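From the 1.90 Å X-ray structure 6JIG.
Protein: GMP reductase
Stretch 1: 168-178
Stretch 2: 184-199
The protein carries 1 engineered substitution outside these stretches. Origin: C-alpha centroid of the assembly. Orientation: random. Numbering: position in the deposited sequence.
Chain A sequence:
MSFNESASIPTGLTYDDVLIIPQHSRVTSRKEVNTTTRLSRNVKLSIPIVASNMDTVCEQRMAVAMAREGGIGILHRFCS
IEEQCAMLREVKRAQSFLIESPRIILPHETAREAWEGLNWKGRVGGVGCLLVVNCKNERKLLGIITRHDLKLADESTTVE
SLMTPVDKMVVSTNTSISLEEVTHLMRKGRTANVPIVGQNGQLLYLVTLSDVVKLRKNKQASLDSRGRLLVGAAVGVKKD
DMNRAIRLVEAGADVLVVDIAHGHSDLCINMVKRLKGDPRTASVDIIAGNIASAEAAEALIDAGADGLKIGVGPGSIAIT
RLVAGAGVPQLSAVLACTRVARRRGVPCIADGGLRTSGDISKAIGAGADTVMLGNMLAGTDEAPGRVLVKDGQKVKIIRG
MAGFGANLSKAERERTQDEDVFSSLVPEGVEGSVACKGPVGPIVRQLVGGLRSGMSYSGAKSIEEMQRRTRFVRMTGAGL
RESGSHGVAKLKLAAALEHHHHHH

Stretch 1 168-178: KMVVSTNTSIS
Stretch 2, residues 184-199: HLMRKGRTANVPIVGQ

How do the two backbones meet? Residues 169-172 run extended, with phi/psi from -98/161 at Met 169 to -128/156 at Ser 172, beside the strand 193-197. The register pairs Val 171 with Pro 195, Ser 172 with Ile 196 and Thr 173 with Val 197, so both chains advance in the same direction, with CA-CA separations of 5.4, 4.9 and 5.2 Å. A single bridge joins Ser 172 to Ile 196. Ser 172 N donates to Pro 195 O at 3.1 Å (162°), and Ser 172 O accepts from Val 197 N at 2.9 Å (167°). Ser 172 thus spends both its backbone polar groups on the residues flanking Ile 196, the parallel pattern. Proline has no amide hydrogen to give, but its carbonyl serves fully as acceptor. Ser 172 O also takes a CA-H...O contact from Ile 196 CA at 3.3 Å.

What satisfies the polar groups beyond the bridge? A water on each side of the single bridge takes up polar groups that the chains do not pair directly. Water 1 accepts from Val 170 N at 2.8 Å and from Thr 191 OG1 at 3.1 Å, and donates to Asn 193 O at 2.6 Å, joining the chains where direct bonds are absent. Water 2 donates to Thr 173 O at 2.7 Å and to Val 197 O at 2.8 Å; the latter carbonyl also receives a CA-H...O contact from Thr 173 CA at 3.5 Å.

How does the first stretch turn after its extended run? Thr 173 (phi/psi -112/10, chi1 p) leaves the extended conformation, and Asn 174 N donates to Ser 172 OG at 3.0 Å, with Ser 172 chi1 at t. A type I turn then spans Asn 174 to Ile 177, closed by Ile 177 N to Asn 174 O at 3.2 Å. Asn 174 (chi1 t, chi2 -11°) lends OD1 to Ser 176 N at 2.8 Å. At the end of the stretch, Ser 178 caps the following helix through its side chain.

Which side chains pack together? On one side, Met 169 (m, t, p) places CE 3.6 Å from Pro 195 CG, while Val 171 (t) puts CG1 3.5 Å from Val 197 CG2. On the other side, Ile 196 (m, m) brings CD1 to 3.6 Å from Ser 172 CB, and Ile 177 (t, t) sets its CD1 3.7 Å from Leu 185 CD1 (Leu 185 m, t). All are carbon-to-carbon van der Waals contacts; Ser 172 takes part through CB, while its OG accepts from Asn 174 N.

Why is the helix end able to come so close? Val 170 (t) points toward it, with CG2 3.9 Å from Gly 189 CA and 3.7 Å from Thr 191 CG2 (Thr 191 chi1 t). A CB on Gly 189 would lie only 2.6 Å from Val 170 CG2, a clash. The helix 184-189 keeps Gly 189 N bonded to Leu 185 O at 2.8 Å; Arg 190 then leaves helical geometry at phi/psi 46/51, and Thr 191 N reaches Met 186 O at 3.3 Å.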

# COMPACT_ATOMS: atom_id res chain seq x y z
N LYS A 168 14.66 71.71 -6.15
CA LYS A 168 13.30 71.28 -6.39
C LYS A 168 12.83 70.22 -5.39
O LYS A 168 11.71 69.71 -5.52
CB LYS A 168 13.16 70.74 -7.82
N MET A 169 13.65 69.90 -4.40
CA MET A 169 13.31 68.90 -3.39
C MET A 169 12.77 69.55 -2.12
O MET A 169 12.97 70.75 -1.88
CB MET A 169 14.54 68.05 -3.06
CG MET A 169 15.08 67.24 -4.22
SD MET A 169 16.53 66.27 -3.77
CE MET A 169 15.80 65.20 -2.52
N VAL A 170 12.08 68.75 -1.32
CA VAL A 170 11.71 69.13 0.04
C VAL A 170 12.77 68.57 0.98
O VAL A 170 12.97 67.34 1.05
CB VAL A 170 10.31 68.62 0.40
CG1 VAL A 170 9.95 68.97 1.85
CG2 VAL A 170 9.28 69.19 -0.55
N VAL A 171 13.48 69.45 1.67
CA VAL A 171 14.63 69.09 2.48
C VAL A 171 14.45 69.68 3.87
O VAL A 171 13.84 70.74 4.04
CB VAL A 171 15.94 69.56 1.82
CG1 VAL A 171 17.14 69.10 2.61
CG2 VAL A 171 16.03 69.06 0.38
N SER A 172 14.97 68.98 4.88
CA SER A 172 14.83 69.42 6.26
C SER A 172 16.21 69.44 6.91
O SER A 172 17.14 68.77 6.45
CB SER A 172 13.85 68.50 7.02
OG SER A 172 13.76 68.80 8.40
N THR A 173 16.35 70.26 7.95
CA THR A 173 17.53 70.24 8.80
C THR A 173 17.21 69.74 10.20
O THR A 173 18.06 69.85 11.09
CB THR A 173 18.19 71.64 8.88
OG1 THR A 173 17.20 72.62 9.21
CG2 THR A 173 18.84 72.01 7.56
N ASN A 174 16.01 69.21 10.41
CA ASN A 174 15.57 68.80 11.74
C ASN A 174 15.95 67.34 11.94
O ASN A 174 15.25 66.44 11.48
CB ASN A 174 14.07 69.02 11.90
CG ASN A 174 13.59 68.76 13.32
OD1 ASN A 174 14.33 68.22 14.15
ND2 ASN A 174 12.36 69.15 13.61
N THR A 175 17.07 67.10 12.63
CA THR A 175 17.48 65.75 12.96
C THR A 175 16.61 65.11 14.04
O THR A 175 16.77 63.92 14.33
CB THR A 175 18.94 65.74 13.40
OG1 THR A 175 19.14 66.73 14.42
CG2 THR A 175 19.86 66.04 12.22
N SER A 176 15.68 65.86 14.64
CA SER A 176 14.73 65.33 15.60
C SER A 176 13.31 65.34 15.06
O SER A 176 12.36 65.30 15.85
CB SER A 176 14.78 66.13 16.90
OG SER A 176 16.04 65.97 17.52
N ILE A 177 13.16 65.41 13.74
CA ILE A 177 11.84 65.61 13.16
C ILE A 177 10.90 64.51 13.64
O ILE A 177 11.29 63.35 13.78
CB ILE A 177 11.93 65.67 11.63
CG1 ILE A 177 10.59 66.09 11.02
CG2 ILE A 177 12.35 64.31 11.06
CD1 ILE A 177 10.73 66.56 9.58
N SER A 178 9.66 64.89 13.93
CA SER A 178 8.67 63.94 14.39
C SER A 178 7.98 63.28 13.20
O SER A 178 8.13 63.70 12.05
CB SER A 178 7.64 64.63 15.29
OG SER A 178 6.70 65.34 14.51
N HIS A 184 3.52 66.06 7.52
CA HIS A 184 3.09 67.35 7.03
C HIS A 184 3.95 67.82 5.86
O HIS A 184 3.43 68.33 4.86
CB HIS A 184 3.13 68.36 8.17
CG HIS A 184 2.99 69.78 7.73
ND1 HIS A 184 1.78 70.33 7.37
CD2 HIS A 184 3.91 70.76 7.59
CE1 HIS A 184 1.95 71.59 7.03
NE2 HIS A 184 3.24 71.88 7.15
N LEU A 185 5.27 67.65 5.96
CA LEU A 185 6.15 68.08 4.87
C LEU A 185 5.85 67.30 3.60
O LEU A 185 5.89 67.86 2.49
CB LEU A 185 7.61 67.91 5.26
CG LEU A 185 8.15 68.79 6.37
CD1 LEU A 185 9.63 68.48 6.59
CD2 LEU A 185 7.94 70.26 6.02
N MET A 186 5.59 66.00 3.72
CA MET A 186 5.27 65.20 2.55
C MET A 186 3.91 65.57 1.98
O MET A 186 3.75 65.67 0.76
CB MET A 186 5.32 63.71 2.90
CG MET A 186 6.74 63.20 3.12
SD MET A 186 6.83 61.52 3.77
CE MET A 186 8.61 61.28 3.64
N ARG A 187 2.92 65.77 2.84
CA ARG A 187 1.59 66.15 2.37
C ARG A 187 1.63 67.51 1.68
O ARG A 187 1.12 67.66 0.56
CB ARG A 187 0.60 66.17 3.53
CG ARG A 187 -0.20 64.89 3.66
CD ARG A 187 -1.56 65.14 4.30
NE ARG A 187 -1.44 65.43 5.72
CZ ARG A 187 -1.71 64.56 6.69
NH1 ARG A 187 -2.12 63.34 6.39
NH2 ARG A 187 -1.57 64.91 7.96
N LYS A 188 2.27 68.49 2.31
CA LYS A 188 2.34 69.83 1.72
C LYS A 188 3.25 69.85 0.50
O LYS A 188 2.88 70.41 -0.55
CB LYS A 188 2.81 70.84 2.77
N GLY A 189 4.44 69.26 0.60
CA GLY A 189 5.37 69.23 -0.52
C GLY A 189 4.99 68.29 -1.65
O GLY A 189 5.65 68.31 -2.69
N ARG A 190 3.95 67.48 -1.46
CA ARG A 190 3.53 66.45 -2.42
C ARG A 190 4.74 65.64 -2.91
O ARG A 190 4.95 65.45 -4.11
CB ARG A 190 2.75 67.06 -3.58
CG ARG A 190 1.46 67.78 -3.16
CD ARG A 190 0.45 67.90 -4.31
N THR A 191 5.53 65.13 -1.95
CA THR A 191 6.76 64.41 -2.24
C THR A 191 6.84 63.14 -1.39
O THR A 191 6.16 63.00 -0.38
CB THR A 191 7.99 65.29 -2.00
OG1 THR A 191 9.18 64.56 -2.31
CG2 THR A 191 8.03 65.72 -0.54
N ALA A 192 7.70 62.21 -1.82
CA ALA A 192 7.80 60.90 -1.18
C ALA A 192 9.13 60.68 -0.48
O ALA A 192 9.36 59.60 0.08
CB ALA A 192 7.57 59.79 -2.21
N ASN A 193 10.01 61.68 -0.49
CA ASN A 193 11.33 61.57 0.11
C ASN A 193 11.69 62.91 0.72
O ASN A 193 11.61 63.94 0.04
CB ASN A 193 12.39 61.16 -0.91
CG ASN A 193 12.26 59.72 -1.34
OD1 ASN A 193 12.55 58.81 -0.57
ND2 ASN A 193 11.82 59.50 -2.58
N VAL A 194 12.07 62.90 1.99
CA VAL A 194 12.57 64.09 2.67
C VAL A 194 13.95 63.76 3.23
O VAL A 194 14.07 63.13 4.29
CB VAL A 194 11.62 64.56 3.78
CG1 VAL A 194 12.22 65.73 4.54
CG2 VAL A 194 10.26 64.94 3.19
N PRO A 195 15.01 64.14 2.54
CA PRO A 195 16.35 64.04 3.14
C PRO A 195 16.51 65.03 4.28
O PRO A 195 15.91 66.11 4.29
CB PRO A 195 17.28 64.37 1.97
CG PRO A 195 16.45 65.16 1.04
CD PRO A 195 15.05 64.68 1.17
N ILE A 196 17.31 64.64 5.26
CA ILE A 196 17.72 65.50 6.36
C ILE A 196 19.17 65.87 6.13
O ILE A 196 20.03 64.98 6.02
CB ILE A 196 17.54 64.82 7.72
CG1 ILE A 196 16.15 64.17 7.83
CG2 ILE A 196 17.84 65.80 8.87
CD1 ILE A 196 15.00 65.13 7.69
N VAL A 197 19.47 67.16 6.04
CA VAL A 197 20.83 67.60 5.78
C VAL A 197 21.33 68.42 6.96
O VAL A 197 20.57 68.89 7.80
CB VAL A 197 20.95 68.42 4.48
CG1 VAL A 197 20.63 67.56 3.27
CG2 VAL A 197 20.06 69.63 4.53
N GLY A 198 22.65 68.60 6.99
CA GLY A 198 23.30 69.38 8.02
C GLY A 198 23.34 70.86 7.68
O GLY A 198 22.70 71.34 6.74
N GLN A 199 24.12 71.60 8.48
CA GLN A 199 24.18 73.05 8.31
C GLN A 199 24.89 73.43 7.01
O GLN A 199 24.63 74.50 6.46
CB GLN A 199 24.86 73.70 9.51
CG GLN A 199 25.61 72.72 10.41
O HOH W 1 11.85 66.00 -1.57
O HOH W 2 20.67 69.40 10.52